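Local coordinates for heat shock protein STI1 (Saccharomyces cerevisiae, PDB 3UPV) that acts as a co-chaperone adaptor for Hsp70 and Hsp90, its TPR2B domain here holding a C-terminal Hsp70 peptide, at residues Lys3-Glu6 against Ala7-Gly11; Gly11-Tyr14 against Phe15-Asp19; Ala46-Lys50 against Leu51-Pro55; Phe71-Ala74 against Tyr75-Ala79; Ala111-Ile114 against Asp115-Tyr118. All coordinates share one frame; numbering follows the deposited sequence.

Contact 1. Residues Lys3-Glu6 against Ala7-Gly11; sequences KAEE and ARLEG
Lys3-Glu6 runs straight on into Ala7-Gly11 as continuous alpha-helix, with Ala7 N, Arg8 N, Leu9 N and Glu10 N each hydrogen-bonded to the carbonyl four residues back. This is part of helix 2-16 in TPR repeat 7, and its geometry is consistent with one helical turn helping to position an arginine that binds the peptide. Glu5 and Arg8, three residues apart, lie side by side and point the same way. Arg8 grips the carboxylate side-on in a salt bridge: NH1 donates to Glu5 OE1 at 2.8 Å and NE to Glu5 OE2 at 3.0 Å. Both oxygens sit close to the guanidinium plane, yet both are met from above the carboxylate plane, since the two flat groups are turned 42° apart. The bend of Glu5 at chi2 (70°) carries its carboxylate round to this edge. The remaining nitrogen, Arg8 NH2, forms a salt bridge with the backbone of the bound peptide. With an alanine here, the Glu5 carboxylate would probably lose this two-point grip and the peptide backbone its charged partner. Elsewhere on the helix two like charges run alongside each other, Glu6 OE2 standing 3.2 Å from Glu10 OE1.

Contact 2. Residues Gly11-Tyr14 against Phe15-Asp19; sequences GKEY and FTKSD
A Schellman motif brings helix 2-16 to its end, Asp19 N reaching back to Tyr14 O at 2.8 Å while Ser18 N bonds to Phe15 O. Ser18, whose phi is positive (63°), is the C-prime residue that lets the chain turn out of the helix. Lys17 N lies between two carbonyls and makes only weak bonds, to Glu13 O and to Tyr14 O. One turn earlier, Lys12 O accepts twice from a single residue: Thr16 N approaches at 2.9 Å and Thr16 OG1 at 2.8 Å, from opposite faces of the carbonyl plane. With OG1 turned to the backbone-N side of its residue (chi1 -69°), the threonine hydroxyl folds back on to the helix. Across the turn Tyr14 and Asp19 lie side by side, their ring and carboxylate planes 66° apart, and Asp19 OD1 comes obliquely to Tyr14 CD1 at 3.6 Å. The same oxygen is hydrogen-bonded to Asn22 ND2, and Asp19 is the N-cap of helix 20-33. Phe15 faces elsewhere, meeting Trp20 edge-to-face and packing on the backbone of the bound peptide. The chemistry implies a compact handover between helices: carbonyls of the last turn are supplied with donors from the turn and from a hydroxyl, and the acidic residue that closes one helix begins the next.

Contact 3. Residues Ala46-Lys50 against Leu51-Pro55; sequences AALAK and LMSFP
The helical pattern of Ala46-Lys50 gives way within Leu51-Pro55, where three backbone bonds change in span. Leu51 N still reaches Ala47 O at 3.1 Å, but Met52 N goes to Ala49 O at 2.9 Å and Ser53 N spans five residues to Leu48 O at 2.9 Å. The middle bond is steeply tilted, its donor lying 67° out of the carbonyl plane of Ala49. Met52, with a positive phi of 65°, makes this a Schellman motif, and it forms the short turn between helices 38-50 and 54-67 of TPR repeat 8. Ser53 takes the N-cap position of the second helix, although its side chain makes no capping bond. Its CB instead rests on a methyl of Leu48, CD2, at 4.0 Å. On another side of the turn Phe54 folds back so that CE1 lies 4.4 Å from Ala49 CB, a loose apolar contact. One face of that ring lies against the Met52 carbonyl carbon, displaced toward the rim, while Phe54 also packs on Ala81 and Ala84 of helix 72-84. Lys50 bends at chi2 (-76°) and then runs extended to NZ, whose salt-bridge partner lies outside the turn, an acidic side chain of the bound peptide.

Contact 4. Residues Phe71-Ala74 against Tyr75-Ala79; sequences FVRA and YIRKA
Val72 O takes two backbone donors at the start of helix 72-84: Ile76 N, 3.1 Å away and nearly along the C=O axis, and Tyr75 N, a weak bond with an N-H...O angle of only 120°. Further on, Arg77 N to Arg73 O, at 2.8 Å, continues the helix. Tyr75 leans back along the first turn, placing CD2 3.3 Å from Phe71 O while the CA of Val72 meets the ring at its edge. CG stands on the backbone-N side of Tyr75 (chi1 -60°), which sends the ring toward the N-terminal end, where its hydroxyl is hydrogen-bonded to Pro69 O. A leucine in its place would probably leave Pro69 O without that hydroxyl and strip the far part of the ring edge, from CE2 outward, from the first turn. Val72 and Ile76 lie side by side, with CG1 of the valine 3.9 Å from CD1 of the isoleucine. On another face Arg77 NH1 comes obliquely to Arg73 CG at 3.6 Å. The arginines share a ligand outside the helix, the bound peptide: Arg73 NE pairs with one of its acidic side chains, and Arg77 NH1 hydrogen-bonds to its backbone. Basic residues one turn apart on a groove-lining helix are characteristic of TPR domains that hold the acidic C-terminal tails of chaperones.

Contact 5. Residues Ala111-Ile114 against Asp115-Tyr118; sequences AREI and DQLY
Glu113 meets both Gln116 and Leu117 one turn further along helix 111-124, and the torsions decide which atoms touch. With CG opposite the backbone N (chi1 174°) and an extended chain beyond, Glu113 passes alongside Leu117, its CG 4.0 Å from CD1 of the leucine. Gln116 behaves differently: its CG stands between the backbone N and the carbonyl carbon (chi1 65°), and the bend at chi2 folds the amide back along the helix. NE2 thereby comes 4.0 Å from Glu113 CG, the two side chains crossing with carboxylate and amide only 21° from parallel. Underneath, Glu113 O accepts a sound bond from Leu117 N at 3.0 Å and a weak one from Gln116 N. Asp115 turns its carboxylate back toward the preceding turn, where a water donates to both Asp115 OD1, at 2.6 Å, and Ala111 O, at 3.2 Å. That carbonyl also receives Asp115 N, so backbone and water together grip it. The far end of Glu113 serves the ligand, OE2 being hydrogen-bonded to a polar side chain of the bound peptide. Among its neighbours, the turn packs through Ile114 and Leu117 on Ile76 of helix 72-84, while Leu117 and Tyr118 reach Leu95 and Leu92 of helix 88-106.

Overall arrangement
From the N terminus, contacts 1 and 2 follow each other on helix 2-16, and contact 2 turns the chain into helix 20-33. Contact 3 closes the equivalent turn between helices 38-50 and 54-67. Contacts 4 and 5 lie within helices 72-84 and 111-124 and close no loop. All are local; contacts 1 and 2 overlap at Gly11, the rest follow in series, and none nests or crosses. Side chains nevertheless join them: Phe15 of contact 2 packs on Ala46, Ala47 and Lys50 of contact 3, Ala46 meets Arg77 of contact 4, and Ile76 joins contact 4 to contact 5. Contacts 1 and 5, centres about 30 Å apart, stand on opposite sides of the chain's centre, and every contact touches the bound peptide.

Contact 1. Residues Lys3-Glu6 against Ala7-Gly11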
loop_
_atom_site.group_PDB
_atom_site.type_symbol
_atom_site.label_atom_id
_atom_site.label_comp_id
_atom_site.label_asym_id
_atom_site.label_seq_id
_atom_site.Cartn_x
_atom_site.Cartn_y
_atom_site.Cartn_z
ATOM N N LYS A 3 7.655 -18.542 -9.587
ATOM C CA LYS A 3 6.284 -18.273 -9.996
ATOM C C LYS A 3 5.643 -17.106 -9.214
ATOM O O LYS A 3 4.789 -16.402 -9.728
ATOM C CB LYS A 3 5.426 -19.508 -9.853
ATOM C CG LYS A 3 5.782 -20.552 -10.892
ATOM C CD LYS A 3 4.862 -21.727 -10.786
ATOM C CE LYS A 3 4.646 -22.382 -12.142
ATOM N NZ LYS A 3 4.177 -23.807 -11.993
ATOM N N ALA A 4 6.102 -16.877 -8.002
ATOM C CA ALA A 4 5.655 -15.676 -7.237
ATOM C C ALA A 4 6.222 -14.439 -7.884
ATOM O O ALA A 4 5.525 -13.444 -8.039
ATOM C CB ALA A 4 6.113 -15.775 -5.748
ATOM N N GLU A 5 7.486 -14.548 -8.291
ATOM C CA GLU A 5 8.172 -13.494 -8.966
ATOM C C GLU A 5 7.541 -13.175 -10.339
ATOM O O GLU A 5 7.366 -12.004 -10.663
ATOM C CB GLU A 5 9.654 -13.832 -9.058
ATOM C CG GLU A 5 10.448 -12.778 -9.744
ATOM C CD GLU A 5 10.589 -11.465 -8.922
ATOM O OE1 GLU A 5 11.240 -10.553 -9.485
ATOM O OE2 GLU A 5 10.100 -11.371 -7.773
ATOM N N GLU A 6 7.208 -14.202 -11.135
ATOM C CA GLU A 6 6.488 -13.978 -12.393
ATOM C C GLU A 6 5.173 -13.260 -12.139
ATOM O O GLU A 6 4.785 -12.336 -12.907
ATOM C CB GLU A 6 6.234 -15.297 -13.086
ATOM C CG GLU A 6 5.157 -15.318 -14.174
ATOM C CD GLU A 6 4.978 -16.719 -14.724
ATOM O OE1 GLU A 6 5.373 -17.654 -14.011
ATOM O OE2 GLU A 6 4.460 -16.921 -15.849
ATOM N N ALA A 7 4.434 -13.756 -11.141
ATOM C CA ALA A 7 3.203 -13.057 -10.758
ATOM C C ALA A 7 3.393 -11.594 -10.364
ATOM O O ALA A 7 2.645 -10.707 -10.828
ATOM C CB ALA A 7 2.408 -13.862 -9.662
ATOM N N ARG A 8 4.479 -11.296 -9.650
ATOM C CA ARG A 8 4.758 -9.888 -9.271
ATOM C C ARG A 8 5.019 -9.059 -10.561
ATOM O O ARG A 8 4.607 -7.895 -10.654
ATOM C CB ARG A 8 6.003 -9.869 -8.380
ATOM C CG ARG A 8 6.474 -8.446 -7.888
ATOM C CD ARG A 8 7.813 -8.521 -7.124
ATOM N NE ARG A 8 8.947 -8.627 -8.048
ATOM C CZ ARG A 8 9.394 -7.655 -8.835
ATOM N NH1 ARG A 8 10.414 -7.901 -9.650
ATOM N NH2 ARG A 8 8.867 -6.443 -8.793
ATOM N N LEU A 9 5.726 -9.647 -11.538
ATOM C CA LEU A 9 6.050 -8.923 -12.787
ATOM C C LEU A 9 4.871 -8.693 -13.662
ATOM O O LEU A 9 4.752 -7.625 -14.239
ATOM C CB LEU A 9 7.117 -9.651 -13.600
ATOM C CG LEU A 9 8.482 -9.619 -12.913
ATOM C CD1 LEU A 9 9.516 -10.657 -13.459
ATOM C CD2 LEU A 9 8.988 -8.170 -13.055
ATOM N N GLU A 10 4.018 -9.714 -13.757
ATOM C CA GLU A 10 2.742 -9.631 -14.415
ATOM C C GLU A 10 1.909 -8.534 -13.764
ATOM O O GLU A 10 1.314 -7.700 -14.482
ATOM C CB GLU A 10 1.970 -10.962 -14.429
ATOM C CG GLU A 10 2.572 -11.991 -15.375
ATOM C CD GLU A 10 2.007 -13.412 -15.203
ATOM O OE1 GLU A 10 2.637 -14.335 -15.755
ATOM O OE2 GLU A 10 0.949 -13.618 -14.552
ATOM N N GLY A 11 1.882 -8.545 -12.415
ATOM C CA GLY A 11 1.131 -7.549 -11.670
ATOM C C GLY A 11 1.547 -6.164 -12.066
ATOM O O GLY A 11 0.692 -5.308 -12.313
#

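Contact 2. Residues Gly11-Tyr14 against Phe15-Asp19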
loop_
_atom_site.group_PDB
_atom_site.type_symbol
_atom_site.label_atom_id
_atom_site.label_comp_id
_atom_site.label_asym_id
_atom_site.label_seq_id
_atom_site.Cartn_x
_atom_site.Cartn_y
_atom_site.Cartn_z
ATOM N N GLY A 11 1.882 -8.545 -12.415
ATOM C CA GLY A 11 1.131 -7.549 -11.670
ATOM C C GLY A 11 1.547 -6.164 -12.066
ATOM O O GLY A 11 0.692 -5.308 -12.313
ATOM N N LYS A 12 2.869 -5.972 -12.064
ATOM C CA LYS A 12 3.478 -4.694 -12.318
ATOM C C LYS A 12 3.164 -4.255 -13.711
ATOM O O LYS A 12 2.785 -3.110 -13.903
ATOM C CB LYS A 12 4.983 -4.739 -12.089
ATOM C CG LYS A 12 5.683 -3.433 -12.592
ATOM C CD LYS A 12 7.038 -3.150 -11.874
ATOM C CE LYS A 12 8.143 -4.217 -12.137
ATOM N NZ LYS A 12 8.324 -4.942 -13.493
ATOM N N GLU A 13 3.221 -5.163 -14.683
ATOM C CA GLU A 13 2.820 -4.807 -16.037
ATOM C C GLU A 13 1.314 -4.387 -16.144
ATOM O O GLU A 13 0.990 -3.369 -16.798
ATOM C CB GLU A 13 3.170 -5.937 -17.023
ATOM C CG GLU A 13 2.921 -5.602 -18.493
ATOM C CD GLU A 13 3.858 -4.506 -19.060
ATOM O OE1 GLU A 13 4.828 -4.083 -18.349
ATOM O OE2 GLU A 13 3.629 -4.083 -20.241
ATOM N N TYR A 14 0.415 -5.170 -15.540
ATOM C CA TYR A 14 -1.009 -4.816 -15.546
ATOM C C TYR A 14 -1.244 -3.454 -14.897
ATOM O O TYR A 14 -1.995 -2.608 -15.435
ATOM C CB TYR A 14 -1.847 -5.862 -14.800
ATOM C CG TYR A 14 -2.094 -7.110 -15.643
ATOM C CD1 TYR A 14 -2.463 -7.011 -17.009
ATOM C CD2 TYR A 14 -1.948 -8.399 -15.077
ATOM C CE1 TYR A 14 -2.656 -8.149 -17.754
ATOM C CE2 TYR A 14 -2.153 -9.541 -15.843
ATOM C CZ TYR A 14 -2.495 -9.401 -17.172
ATOM O OH TYR A 14 -2.705 -10.514 -17.936
ATOM N N PHE A 15 -0.532 -3.208 -13.811
ATOM C CA PHE A 15 -0.760 -2.000 -13.024
ATOM C C PHE A 15 -0.301 -0.786 -13.875
ATOM O O PHE A 15 -0.984 0.276 -13.996
ATOM C CB PHE A 15 -0.028 -2.106 -11.667
ATOM C CG PHE A 15 -0.374 -1.005 -10.721
ATOM C CD1 PHE A 15 -1.436 -1.176 -9.854
ATOM C CD2 PHE A 15 0.314 0.207 -10.748
ATOM C CE1 PHE A 15 -1.825 -0.169 -8.976
ATOM C CE2 PHE A 15 -0.056 1.272 -9.843
ATOM C CZ PHE A 15 -1.127 1.102 -8.991
ATOM N N THR A 16 0.833 -0.991 -14.536
ATOM C CA THR A 16 1.472 0.034 -15.319
ATOM C C THR A 16 0.545 0.451 -16.441
ATOM O O THR A 16 0.503 1.632 -16.813
ATOM C CB THR A 16 2.825 -0.482 -15.808
ATOM O OG1 THR A 16 3.699 -0.609 -14.676
ATOM C CG2 THR A 16 3.445 0.466 -16.764
ATOM N N LYS A 17 -0.313 -0.472 -16.873
ATOM C CA LYS A 17 -1.214 -0.208 -18.006
ATOM C C LYS A 17 -2.605 0.166 -17.524
ATOM O O LYS A 17 -3.542 0.319 -18.332
ATOM C CB LYS A 17 -1.289 -1.428 -18.957
ATOM C CG LYS A 17 0.034 -1.859 -19.560
ATOM C CD LYS A 17 0.280 -1.216 -20.939
ATOM C CE LYS A 17 1.485 -0.280 -20.987
ATOM N NZ LYS A 17 1.507 0.373 -22.346
ATOM N N SER A 18 -2.720 0.358 -16.217
ATOM C CA SER A 18 -3.975 0.725 -15.560
ATOM C C SER A 18 -5.025 -0.353 -15.722
ATOM O O SER A 18 -6.227 -0.084 -15.626
ATOM C CB SER A 18 -4.478 2.125 -16.047
ATOM O OG SER A 18 -3.392 3.062 -16.028
ATOM N N ASP A 19 -4.600 -1.596 -15.934
ATOM C CA ASP A 19 -5.567 -2.716 -15.910
ATOM C C ASP A 19 -5.702 -3.230 -14.480
ATOM O O ASP A 19 -5.048 -4.234 -14.074
ATOM C CB ASP A 19 -5.070 -3.800 -16.846
ATOM C CG ASP A 19 -6.008 -4.997 -16.968
ATOM O OD1 ASP A 19 -5.737 -5.779 -17.899
ATOM O OD2 ASP A 19 -7.013 -5.199 -16.219
#

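Contact 3. Residues Ala46-Lys50 against Leu51-Pro55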
loop_
_atom_site.group_PDB
_atom_site.type_symbol
_atom_site.label_atom_id
_atom_site.label_comp_id
_atom_site.label_asym_id
_atom_site.label_seq_id
_atom_site.Cartn_x
_atom_site.Cartn_y
_atom_site.Cartn_z
ATOM N N ALA A 46 -2.856 -1.751 -3.752
ATOM C CA ALA A 46 -2.701 -0.596 -4.677
ATOM C C ALA A 46 -3.732 -0.703 -5.775
ATOM O O ALA A 46 -4.330 0.317 -6.216
ATOM C CB ALA A 46 -1.267 -0.559 -5.255
ATOM N N ALA A 47 -3.909 -1.923 -6.267
ATOM C CA ALA A 47 -4.860 -2.118 -7.350
ATOM C C ALA A 47 -6.333 -2.016 -6.901
ATOM O O ALA A 47 -7.206 -1.445 -7.597
ATOM C CB ALA A 47 -4.562 -3.453 -8.089
ATOM N N LEU A 48 -6.642 -2.617 -5.757
ATOM C CA LEU A 48 -7.978 -2.511 -5.185
ATOM C C LEU A 48 -8.312 -1.007 -4.913
ATOM O O LEU A 48 -9.415 -0.580 -5.095
ATOM C CB LEU A 48 -8.040 -3.277 -3.886
ATOM C CG LEU A 48 -8.009 -4.809 -4.006
ATOM C CD1 LEU A 48 -7.623 -5.400 -2.652
ATOM C CD2 LEU A 48 -9.400 -5.345 -4.380
ATOM N N ALA A 49 -7.345 -0.230 -4.469
ATOM C CA ALA A 49 -7.585 1.189 -4.167
ATOM C C ALA A 49 -7.945 1.920 -5.486
ATOM O O ALA A 49 -8.859 2.749 -5.524
ATOM C CB ALA A 49 -6.295 1.801 -3.540
ATOM N N LYS A 50 -7.301 1.534 -6.595
ATOM C CA LYS A 50 -7.599 2.201 -7.866
ATOM C C LYS A 50 -9.007 1.869 -8.276
ATOM O O LYS A 50 -9.665 2.634 -9.023
ATOM C CB LYS A 50 -6.648 1.779 -8.998
ATOM C CG LYS A 50 -5.231 2.365 -8.858
ATOM C CD LYS A 50 -5.272 3.863 -9.286
ATOM C CE LYS A 50 -3.863 4.433 -9.342
ATOM N NZ LYS A 50 -3.754 5.865 -9.797
ATOM N N LEU A 51 -9.432 0.680 -7.871
ATOM C CA LEU A 51 -10.850 0.190 -8.076
ATOM C C LEU A 51 -11.877 0.735 -7.068
ATOM O O LEU A 51 -13.089 0.486 -7.239
ATOM C CB LEU A 51 -10.846 -1.340 -8.071
ATOM C CG LEU A 51 -10.180 -1.919 -9.315
ATOM C CD1 LEU A 51 -10.143 -3.435 -9.057
ATOM C CD2 LEU A 51 -10.896 -1.638 -10.629
ATOM N N MET A 52 -11.407 1.554 -6.109
ATOM C CA MET A 52 -12.217 2.157 -5.037
ATOM C C MET A 52 -12.749 1.072 -4.115
ATOM O O MET A 52 -13.841 1.210 -3.549
ATOM C CB MET A 52 -13.378 3.086 -5.552
ATOM C CG MET A 52 -12.966 3.971 -6.784
ATOM S SD MET A 52 -11.696 5.151 -6.270
ATOM C CE MET A 52 -12.619 6.534 -5.603
ATOM N N SER A 53 -12.001 -0.022 -3.983
ATOM C CA SER A 53 -12.410 -1.111 -3.048
ATOM C C SER A 53 -11.656 -0.911 -1.744
ATOM O O SER A 53 -10.648 -1.664 -1.426
ATOM C CB SER A 53 -12.065 -2.447 -3.721
ATOM O OG SER A 53 -13.010 -2.705 -4.760
ATOM N N PHE A 54 -12.048 0.135 -0.988
ATOM C CA PHE A 54 -11.209 0.547 0.153
ATOM C C PHE A 54 -11.082 -0.393 1.394
ATOM O O PHE A 54 -10.007 -0.535 1.926
ATOM C CB PHE A 54 -11.566 1.983 0.561
ATOM C CG PHE A 54 -11.246 2.992 -0.534
ATOM C CD1 PHE A 54 -9.920 3.241 -0.881
ATOM C CD2 PHE A 54 -12.274 3.636 -1.248
ATOM C CE1 PHE A 54 -9.604 4.150 -1.892
ATOM C CE2 PHE A 54 -11.996 4.538 -2.278
ATOM C CZ PHE A 54 -10.636 4.812 -2.614
ATOM N N PRO A 55 -12.164 -0.968 1.861
ATOM C CA PRO A 55 -12.123 -1.967 2.995
ATOM C C PRO A 55 -11.127 -3.097 2.680
ATOM O O PRO A 55 -10.259 -3.377 3.504
ATOM C CB PRO A 55 -13.535 -2.488 3.021
ATOM C CG PRO A 55 -14.321 -1.295 2.525
ATOM C CD PRO A 55 -13.544 -0.771 1.372
#

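Contact 4. Residues Phe71-Ala74 against Tyr75-Ala79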
loop_
_atom_site.group_PDB
_atom_site.type_symbol
_atom_site.label_atom_id
_atom_site.label_comp_id
_atom_site.label_asym_id
_atom_site.label_seq_id
_atom_site.Cartn_x
_atom_site.Cartn_y
_atom_site.Cartn_z
ATOM N N PHE A 71 8.154 -2.202 6.000
ATOM C CA PHE A 71 7.629 -1.865 4.694
ATOM C C PHE A 71 6.835 -0.541 4.791
ATOM O O PHE A 71 5.589 -0.529 4.961
ATOM C CB PHE A 71 6.748 -3.042 4.264
ATOM C CG PHE A 71 6.327 -3.033 2.838
ATOM C CD1 PHE A 71 6.984 -2.253 1.863
ATOM C CD2 PHE A 71 5.268 -3.830 2.463
ATOM C CE1 PHE A 71 6.524 -2.278 0.537
ATOM C CE2 PHE A 71 4.835 -3.879 1.148
ATOM C CZ PHE A 71 5.460 -3.099 0.188
ATOM N N VAL A 72 7.567 0.574 4.654
ATOM C CA VAL A 72 6.985 1.904 4.838
ATOM C C VAL A 72 5.770 2.152 3.885
ATOM O O VAL A 72 4.796 2.840 4.225
ATOM C CB VAL A 72 8.112 2.977 4.546
ATOM C CG1 VAL A 72 7.558 4.394 4.547
ATOM C CG2 VAL A 72 9.346 2.825 5.465
ATOM N N ARG A 73 5.871 1.632 2.653
ATOM C CA ARG A 73 4.845 1.893 1.619
ATOM C C ARG A 73 3.493 1.430 2.076
ATOM O O ARG A 73 2.480 2.049 1.781
ATOM C CB ARG A 73 5.196 1.183 0.331
ATOM C CG ARG A 73 4.192 1.549 -0.772
ATOM C CD ARG A 73 4.989 2.287 -1.875
ATOM N NE ARG A 73 5.733 1.382 -2.723
ATOM C CZ ARG A 73 6.702 1.738 -3.594
ATOM N NH1 ARG A 73 7.096 2.995 -3.711
ATOM N NH2 ARG A 73 7.294 0.817 -4.353
ATOM N N ALA A 74 3.465 0.312 2.800
ATOM C CA ALA A 74 2.182 -0.242 3.284
ATOM C C ALA A 74 1.494 0.748 4.226
ATOM O O ALA A 74 0.284 0.906 4.202
ATOM C CB ALA A 74 2.415 -1.515 3.941
ATOM N N TYR A 75 2.286 1.403 5.055
ATOM C CA TYR A 75 1.719 2.396 5.971
ATOM C C TYR A 75 1.180 3.603 5.213
ATOM O O TYR A 75 0.005 4.063 5.502
ATOM C CB TYR A 75 2.725 2.865 7.000
ATOM C CG TYR A 75 3.325 1.823 7.922
ATOM C CD1 TYR A 75 2.718 1.479 9.142
ATOM C CD2 TYR A 75 4.527 1.191 7.598
ATOM C CE1 TYR A 75 3.316 0.520 9.990
ATOM C CE2 TYR A 75 5.069 0.204 8.410
ATOM C CZ TYR A 75 4.507 -0.097 9.609
ATOM O OH TYR A 75 5.172 -1.021 10.413
ATOM N N ILE A 76 1.950 4.078 4.219
ATOM C CA ILE A 76 1.512 5.226 3.481
ATOM C C ILE A 76 0.244 4.885 2.676
ATOM O O ILE A 76 -0.794 5.604 2.688
ATOM C CB ILE A 76 2.585 5.776 2.572
ATOM C CG1 ILE A 76 3.739 6.276 3.426
ATOM C CG2 ILE A 76 1.956 6.899 1.689
ATOM C CD1 ILE A 76 4.974 6.603 2.641
ATOM N N ARG A 77 0.270 3.700 2.061
ATOM C CA ARG A 77 -0.920 3.235 1.340
ATOM C C ARG A 77 -2.170 3.139 2.201
ATOM O O ARG A 77 -3.304 3.516 1.797
ATOM C CB ARG A 77 -0.589 1.885 0.740
ATOM C CG ARG A 77 -1.440 1.668 -0.391
ATOM C CD ARG A 77 -1.198 0.352 -1.155
ATOM N NE ARG A 77 0.160 0.151 -1.693
ATOM C CZ ARG A 77 0.613 0.778 -2.780
ATOM N NH1 ARG A 77 1.850 0.547 -3.274
ATOM N NH2 ARG A 77 -0.200 1.634 -3.388
ATOM N N LYS A 78 -2.029 2.503 3.353
ATOM C CA LYS A 78 -3.150 2.404 4.278
ATOM C C LYS A 78 -3.740 3.769 4.674
ATOM O O LYS A 78 -4.963 3.916 4.714
ATOM C CB LYS A 78 -2.654 1.747 5.540
ATOM C CG LYS A 78 -3.722 1.590 6.621
ATOM C CD LYS A 78 -3.097 0.859 7.829
ATOM C CE LYS A 78 -4.009 0.924 9.036
ATOM N NZ LYS A 78 -3.480 0.150 10.225
ATOM N N ALA A 79 -2.855 4.723 5.014
ATOM C CA ALA A 79 -3.314 6.069 5.393
ATOM C C ALA A 79 -4.086 6.701 4.278
ATOM O O ALA A 79 -5.095 7.389 4.522
ATOM C CB ALA A 79 -2.169 6.943 5.761
#

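Contact 5. Residues Ala111-Ile114 against Asp115-Tyr118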
loop_
_atom_site.group_PDB
_atom_site.type_symbol
_atom_site.label_atom_id
_atom_site.label_comp_id
_atom_site.label_asym_id
_atom_site.label_seq_id
_atom_site.Cartn_x
_atom_site.Cartn_y
_atom_site.Cartn_z
ATOM N N ALA A 111 9.188 11.606 3.313
ATOM C CA ALA A 111 8.698 12.630 4.240
ATOM C C ALA A 111 7.717 13.571 3.627
ATOM O O ALA A 111 6.739 13.915 4.291
ATOM C CB ALA A 111 9.850 13.470 4.821
ATOM N N ARG A 112 8.018 14.049 2.388
ATOM C CA ARG A 112 7.130 15.011 1.758
ATOM C C ARG A 112 5.748 14.424 1.555
ATOM O O ARG A 112 4.750 15.101 1.856
ATOM C CB ARG A 112 7.720 15.577 0.437
ATOM C CG ARG A 112 8.809 16.570 0.726
ATOM C CD ARG A 112 9.263 17.139 -0.613
ATOM N NE ARG A 112 10.491 17.923 -0.495
ATOM C CZ ARG A 112 11.710 17.423 -0.693
ATOM N NH1 ARG A 112 12.786 18.204 -0.566
ATOM N NH2 ARG A 112 11.855 16.128 -1.015
ATOM N N GLU A 113 5.689 13.165 1.102
ATOM C CA GLU A 113 4.390 12.580 0.821
ATOM C C GLU A 113 3.604 12.392 2.124
ATOM O O GLU A 113 2.416 12.734 2.222
ATOM C CB GLU A 113 4.543 11.252 0.103
ATOM C CG GLU A 113 3.135 10.568 -0.053
ATOM C CD GLU A 113 3.097 9.299 -0.894
ATOM O OE1 GLU A 113 1.941 8.949 -1.353
ATOM O OE2 GLU A 113 4.159 8.671 -1.061
ATOM N N ILE A 114 4.296 11.983 3.174
ATOM C CA ILE A 114 3.618 11.693 4.414
ATOM C C ILE A 114 3.101 12.985 5.008
ATOM O O ILE A 114 1.963 13.014 5.516
ATOM C CB ILE A 114 4.561 11.013 5.397
ATOM C CG1 ILE A 114 4.897 9.577 4.868
ATOM C CG2 ILE A 114 3.936 11.012 6.795
ATOM C CD1 ILE A 114 5.999 8.816 5.637
ATOM N N ASP A 115 3.894 14.053 4.922
ATOM C CA ASP A 115 3.497 15.364 5.485
ATOM C C ASP A 115 2.259 15.939 4.740
ATOM O O ASP A 115 1.347 16.516 5.340
ATOM C CB ASP A 115 4.647 16.392 5.432
ATOM C CG ASP A 115 5.737 16.150 6.513
ATOM O OD1 ASP A 115 5.481 15.386 7.494
ATOM O OD2 ASP A 115 6.853 16.716 6.368
ATOM N N GLN A 116 2.152 15.720 3.459
ATOM C CA GLN A 116 0.984 16.264 2.775
ATOM C C GLN A 116 -0.288 15.434 3.027
ATOM O O GLN A 116 -1.393 16.002 3.066
ATOM C CB GLN A 116 1.229 16.541 1.292
ATOM C CG GLN A 116 1.515 15.308 0.423
ATOM C CD GLN A 116 0.287 14.733 -0.212
ATOM O OE1 GLN A 116 -0.682 15.418 -0.439
ATOM N NE2 GLN A 116 0.331 13.442 -0.525
ATOM N N LEU A 117 -0.104 14.124 3.221
ATOM C CA LEU A 117 -1.228 13.268 3.660
ATOM C C LEU A 117 -1.672 13.695 5.030
ATOM O O LEU A 117 -2.878 13.806 5.264
ATOM C CB LEU A 117 -0.872 11.766 3.650
ATOM C CG LEU A 117 -0.629 11.271 2.232
ATOM C CD1 LEU A 117 -0.072 9.883 2.259
ATOM C CD2 LEU A 117 -1.862 11.419 1.244
ATOM N N TYR A 118 -0.718 13.990 5.909
ATOM C CA TYR A 118 -1.044 14.386 7.260
ATOM C C TYR A 118 -1.859 15.679 7.275
ATOM O O TYR A 118 -2.876 15.774 8.027
ATOM C CB TYR A 118 0.209 14.643 8.079
ATOM C CG TYR A 118 -0.127 14.685 9.569
ATOM C CD1 TYR A 118 -0.074 13.532 10.339
ATOM C CD2 TYR A 118 -0.535 15.902 10.182
ATOM C CE1 TYR A 118 -0.378 13.571 11.692
ATOM C CE2 TYR A 118 -0.788 15.962 11.495
ATOM C CZ TYR A 118 -0.732 14.778 12.255
ATOM O OH TYR A 118 -1.053 14.794 13.587
HETATM O O HOH W 1 6.966 13.240 7.367
#